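Local structure of ferrichrome ABC transporter substrate-binding protein (Staphylococcus pseudintermedius, 5FLY) at residues A[159-164]-A[209-214]; A[231-236]-A[249-254]. The protein probably binds ferrichrome-type iron siderophores outside the cell and delivers them to an ABC transporter for uptake. All coordinates share one frame; numbering follows the deposited sequence.

Contact 1: residues A[159-164]-A[209-214]. With CD (cadmium ion), chain F; CD (cadmium ion), chain C; 7PG (2,5,8,11,14,17,20,23-octaoxapentacosan-25-ol), chain P.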
# COMPACT_ATOMS: atom_id res chain seq x y z
N THR A 159 2.05 15.61 -5.03
CA THR A 159 3.24 15.08 -4.40
C THR A 159 2.87 14.51 -3.05
O THR A 159 2.13 15.15 -2.30
CB THR A 159 4.29 16.19 -4.21
OG1 THR A 159 4.70 16.68 -5.49
CG2 THR A 159 5.51 15.68 -3.40
N ILE A 160 3.35 13.30 -2.75
CA ILE A 160 3.18 12.71 -1.43
C ILE A 160 4.51 12.68 -0.71
O ILE A 160 5.45 12.01 -1.16
CB ILE A 160 2.62 11.26 -1.48
CG1 ILE A 160 1.37 11.16 -2.36
CG2 ILE A 160 2.30 10.77 -0.07
CD1 ILE A 160 1.07 9.75 -2.80
N PHE A 161 4.59 13.43 0.38
CA PHE A 161 5.69 13.30 1.32
C PHE A 161 5.26 12.48 2.54
O PHE A 161 4.08 12.51 2.93
CB PHE A 161 6.19 14.66 1.78
CG PHE A 161 6.85 15.48 0.69
CD1 PHE A 161 7.96 15.02 -0.02
CD2 PHE A 161 6.36 16.75 0.40
CE1 PHE A 161 8.55 15.82 -1.01
CE2 PHE A 161 6.94 17.54 -0.58
CZ PHE A 161 8.04 17.08 -1.28
N GLU A 162 6.18 11.72 3.11
CA GLU A 162 5.95 11.14 4.43
C GLU A 162 7.03 11.56 5.40
O GLU A 162 8.22 11.47 5.10
CB GLU A 162 5.88 9.61 4.39
CG GLU A 162 5.77 8.98 5.79
CD GLU A 162 5.47 7.50 5.78
OE1 GLU A 162 5.52 6.87 4.69
OE2 GLU A 162 5.19 6.96 6.87
N ASP A 163 6.58 12.03 6.56
CA ASP A 163 7.41 12.37 7.71
C ASP A 163 7.52 11.12 8.59
O ASP A 163 6.53 10.68 9.19
CB ASP A 163 6.78 13.57 8.44
CG ASP A 163 7.31 13.79 9.86
OD1 ASP A 163 8.54 13.76 10.06
OD2 ASP A 163 6.47 14.04 10.77
N PHE A 164 8.70 10.51 8.63
CA PHE A 164 8.88 9.27 9.37
C PHE A 164 10.29 9.19 9.94
O PHE A 164 11.27 9.32 9.21
CB PHE A 164 8.63 8.05 8.47
CG PHE A 164 8.82 6.75 9.17
CD1 PHE A 164 7.81 6.23 9.96
CD2 PHE A 164 10.02 6.05 9.08
CE1 PHE A 164 7.98 5.03 10.63
CE2 PHE A 164 10.20 4.84 9.75
CZ PHE A 164 9.18 4.34 10.51
N GLU A 209 16.56 19.71 2.19
CA GLU A 209 16.82 20.89 1.38
C GLU A 209 16.22 20.81 -0.03
O GLU A 209 16.21 21.80 -0.75
CB GLU A 209 18.33 21.12 1.26
CG GLU A 209 19.05 21.39 2.60
CD GLU A 209 19.47 20.12 3.35
OE1 GLU A 209 19.48 19.00 2.79
OE2 GLU A 209 19.83 20.23 4.54
N GLU A 210 15.72 19.63 -0.41
CA GLU A 210 15.30 19.39 -1.79
C GLU A 210 13.79 19.21 -1.91
O GLU A 210 13.29 18.86 -2.98
CB GLU A 210 16.01 18.16 -2.35
CG GLU A 210 17.53 18.28 -2.37
CD GLU A 210 18.19 17.25 -3.27
OE1 GLU A 210 17.90 17.26 -4.49
OE2 GLU A 210 19.00 16.43 -2.79
N VAL A 211 13.07 19.45 -0.83
CA VAL A 211 11.61 19.31 -0.86
C VAL A 211 10.95 20.05 -2.04
O VAL A 211 10.13 19.48 -2.75
CB VAL A 211 11.00 19.77 0.49
CG1 VAL A 211 9.52 20.03 0.39
CG2 VAL A 211 11.29 18.72 1.54
N GLY A 212 11.36 21.29 -2.27
CA GLY A 212 10.77 22.11 -3.32
C GLY A 212 10.97 21.58 -4.72
O GLY A 212 10.16 21.84 -5.60
N LYS A 213 12.05 20.83 -4.94
CA LYS A 213 12.34 20.29 -6.27
C LYS A 213 11.29 19.27 -6.71
O LYS A 213 11.16 19.02 -7.91
CB LYS A 213 13.74 19.67 -6.28
CG LYS A 213 14.84 20.73 -6.18
CD LYS A 213 16.17 20.16 -5.70
CE LYS A 213 16.84 19.32 -6.76
NZ LYS A 213 18.29 19.18 -6.44
N TYR A 214 10.54 18.72 -5.76
CA TYR A 214 9.58 17.63 -6.04
C TYR A 214 8.13 18.03 -5.82
O TYR A 214 7.23 17.18 -5.90
CB TYR A 214 9.93 16.40 -5.18
CG TYR A 214 11.35 15.95 -5.43
CD1 TYR A 214 11.72 15.47 -6.68
CD2 TYR A 214 12.33 16.06 -4.45
CE1 TYR A 214 13.03 15.09 -6.94
CE2 TYR A 214 13.64 15.68 -4.70
CZ TYR A 214 13.98 15.19 -5.96
OH TYR A 214 15.28 14.81 -6.24
CD CD F . 20.55 18.05 4.63
CD CD C . 19.17 15.37 -4.85
C2 7PG P . 5.24 0.24 6.93
O1 7PG P . 5.47 1.30 7.82
C3 7PG P . 6.10 2.40 7.23
C4 7PG P . 7.59 2.39 7.58
O2 7PG P . 8.18 3.63 7.32
C5 7PG P . 7.97 4.12 6.02
C6 7PG P . 9.19 4.87 5.51
O3 7PG P . 9.31 4.66 4.12
C7 7PG P . 10.01 3.51 3.73
C8 7PG P . 9.77 3.26 2.24
O4 7PG P . 10.31 2.05 1.79
C9 7PG P . 9.83 0.92 2.44
C10 7PG P . 9.86 -0.35 1.58
O5 7PG P . 8.78 -1.14 1.99
C11 7PG P . 8.39 -2.21 1.17
C12 7PG P . 6.94 -2.57 1.47
O6 7PG P . 6.14 -2.40 0.32
C13 7PG P . 5.40 -1.22 0.21
C14 7PG P . 4.27 -1.21 1.23
O7 7PG P . 3.11 -0.73 0.62
C15 7PG P . 1.91 -1.22 1.14
O HOH W 1 19.12 14.47 -6.97
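The hydroxyl of Thr159 donates a short hydrogen bond to the carbonyl oxygen of Tyr214, with Thr159 OG1 2.6 Å from Tyr214 O. It is the sole hydrogen bond between strand 159-164 and the 3-10 turn 209-214. OG1 lies in the carbonyl plane, with a C=O...donor angle of 145°. The rest is packing around the Phe161 ring. With CG anti to the carbonyl carbon (chi1 -67°), Phe161 sends its ring toward the turn. The ring's far end meets one branch of Val211, with Phe161 CZ 3.7 Å from Val211 CG1. The carbonyl oxygen of Val211 comes to the ring edge, near its plane, with Val211 O 3.5 Å from Phe161 CZ. The same oxygen accepts the backbone N-H of Tyr214 within the turn. Thr159 CG2 lies over one face of the Phe161 ring, offset toward the rim, 3.5 Å above its plane. Ile168 and Ala170 of the next strand also touch this ring.

On the outer side of the turn, the Glu209 and Glu210 carboxylates each chelate their own cadmium ion through both oxygens. Lys213 NZ also bridges to Glu210 OE1, 2.8 Å away, from above the carboxylate plane. At the other end of the strand, Phe164 faces the bound polyether: 7PG O2 sits over the ring centre. Glu162 OE1 forms a salt bridge with Arg177 and hydrogen-bonds Tyr171; OE2 hydrogen-bonds Trp258. The strand thus runs from a packed loop to the ligand pocket, as a central strand of one lobe of a class III solute-binding protein.

Contact 2: residues A[231-236]-A[249-254]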
# COMPACT_ATOMS: atom_id res chain seq x y z
N GLU A 231 9.35 19.36 10.46
CA GLU A 231 10.24 20.49 10.35
C GLU A 231 10.20 21.11 8.95
O GLU A 231 10.31 22.33 8.80
CB GLU A 231 11.67 20.07 10.71
CG GLU A 231 11.79 19.42 12.09
CD GLU A 231 11.30 20.32 13.24
OE1 GLU A 231 11.34 21.57 13.08
OE2 GLU A 231 10.88 19.77 14.29
N PHE A 232 10.00 20.28 7.92
CA PHE A 232 10.09 20.76 6.55
C PHE A 232 8.89 21.63 6.15
O PHE A 232 8.92 22.28 5.11
CB PHE A 232 10.27 19.60 5.55
CG PHE A 232 9.05 18.74 5.33
CD1 PHE A 232 8.06 19.13 4.44
CD2 PHE A 232 8.95 17.48 5.92
CE1 PHE A 232 6.94 18.34 4.21
CE2 PHE A 232 7.84 16.66 5.68
CZ PHE A 232 6.84 17.10 4.82
N GLN A 233 7.85 21.67 6.99
CA GLN A 233 6.71 22.54 6.71
C GLN A 233 6.86 23.94 7.32
O GLN A 233 5.97 24.79 7.18
CB GLN A 233 5.42 21.89 7.22
CG GLN A 233 5.04 20.61 6.49
CD GLN A 233 3.69 20.10 6.95
OE1 GLN A 233 3.13 20.62 7.91
NE2 GLN A 233 3.17 19.08 6.27
N LYS A 234 7.98 24.20 7.99
CA LYS A 234 8.17 25.47 8.69
C LYS A 234 9.01 26.48 7.92
O LYS A 234 9.00 27.67 8.24
CB LYS A 234 8.82 25.21 10.05
CG LYS A 234 8.02 24.23 10.91
CD LYS A 234 8.72 23.95 12.21
CE LYS A 234 7.99 22.88 13.01
NZ LYS A 234 8.75 22.54 14.26
N THR A 235 9.73 26.01 6.89
CA THR A 235 10.70 26.83 6.19
C THR A 235 10.12 27.90 5.28
O THR A 235 8.98 27.81 4.84
CB THR A 235 11.62 25.97 5.29
OG1 THR A 235 10.84 25.38 4.25
CG2 THR A 235 12.30 24.86 6.09
N ALA A 236 10.94 28.90 4.95
CA ALA A 236 10.59 29.86 3.92
C ALA A 236 10.36 29.15 2.58
O ALA A 236 9.42 29.50 1.85
CB ALA A 236 11.67 30.92 3.79
N ALA A 249 -2.37 22.18 0.42
CA ALA A 249 -1.47 21.29 1.15
C ALA A 249 -2.18 20.82 2.41
O ALA A 249 -2.70 21.62 3.17
CB ALA A 249 -0.14 22.00 1.49
N PHE A 250 -2.22 19.50 2.61
CA PHE A 250 -2.85 18.96 3.81
C PHE A 250 -2.15 17.69 4.25
O PHE A 250 -1.40 17.08 3.48
CB PHE A 250 -4.36 18.69 3.60
CG PHE A 250 -4.70 17.70 2.51
CD1 PHE A 250 -4.92 18.12 1.20
CD2 PHE A 250 -4.85 16.35 2.79
CE1 PHE A 250 -5.26 17.20 0.20
CE2 PHE A 250 -5.18 15.44 1.81
CZ PHE A 250 -5.39 15.87 0.51
N ASN A 251 -2.36 17.35 5.52
CA ASN A 251 -1.79 16.15 6.12
C ASN A 251 -2.78 15.00 6.14
O ASN A 251 -4.00 15.20 6.24
CB ASN A 251 -1.34 16.41 7.55
CG ASN A 251 -0.33 17.54 7.66
OD1 ASN A 251 0.44 17.79 6.75
ND2 ASN A 251 -0.32 18.20 8.81
N VAL A 252 -2.24 13.80 6.06
CA VAL A 252 -3.02 12.59 6.30
C VAL A 252 -2.32 11.69 7.33
O VAL A 252 -1.14 11.83 7.57
CB VAL A 252 -3.25 11.80 4.99
CG1 VAL A 252 -4.02 12.64 3.96
CG2 VAL A 252 -1.93 11.33 4.42
N ASP A 253 -3.08 10.76 7.90
CA ASP A 253 -2.63 9.84 8.94
C ASP A 253 -1.84 8.69 8.33
O ASP A 253 -2.42 7.82 7.70
CB ASP A 253 -3.84 9.31 9.72
CG ASP A 253 -3.46 8.43 10.90
OD1 ASP A 253 -2.37 7.82 10.90
OD2 ASP A 253 -4.29 8.31 11.82
N SER A 254 -0.52 8.69 8.52
CA SER A 254 0.31 7.70 7.85
C SER A 254 -0.04 6.26 8.24
O SER A 254 0.04 5.39 7.39
CB SER A 254 1.80 7.98 8.10
OG SER A 254 2.08 8.05 9.48
O HOH W 2 0.76 21.22 8.92
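Gln233 and Asn251 meet by their side-chain amides, which come from opposite directions. The direct link is one hydrogen bond. Gln233 NE2 donates to Asn251 OD1 at 3.1 Å, and the bond is nearly straight, with an N-H...acceptor angle of 170°. The acceptor lies in the amide plane of Gln233. Seen from Asn251, the donor is slightly tilted from the carbonyl plane. The two amides are nearly coplanar, with 19° between their planes. Gln233 reaches across because its chain is extended beyond CG (chi2 -174°).

A water mediates the second link. Water 2 donates to Gln233 OE1 at 2.6 Å and accepts from Asn251 ND2 at 3.2 Å. Gln229 adds a weak hydrogen bond to the same Gln233 oxygen.

Packing comes from the neighbouring strand 218-223, where Thr221 touches both Gln233 and Asn251.

Charge pairing stays within 231-236, where Lys234 NZ bridges to Glu231 OE1 at 3.0 Å. The lysine approaches from above the carboxylate plane. Thr235 then caps the helix that follows, its OG1 accepting from the backbone N of Trp238.

The contact is small and polar, at the protein surface. Each amide uses both its oxygen and its nitrogen, one pair directly and the other through water. The two links tie the orientation of one amide to that of the other. The weak bond from Gln229 NE2 to Gln233 OE1 is consistent with the way round they lie.

Overall arrangement
The two contacts lie on the same side of the chain's centre, with their centres about 9 Å apart. Contact 1 closes along the chain before contact 2 opens. Each contact has one strand in the same mixed sheet, in which strand 218-223 runs parallel between strand 158-164 of contact 1 and the outermost strand 249-253 of contact 2. Phe232 of 231-236 joins them directly, packing against Phe161, Asp163 and Val211. Near the ligand pocket, Glu162 OE2 also touches Ser254 CB. Through Val211 and Phe232, the loops 209-214 and 231-236 pack together beside the sheet, within the lobe whose strand 158-164 supplies Glu162 and Phe164 to the polyether pocket.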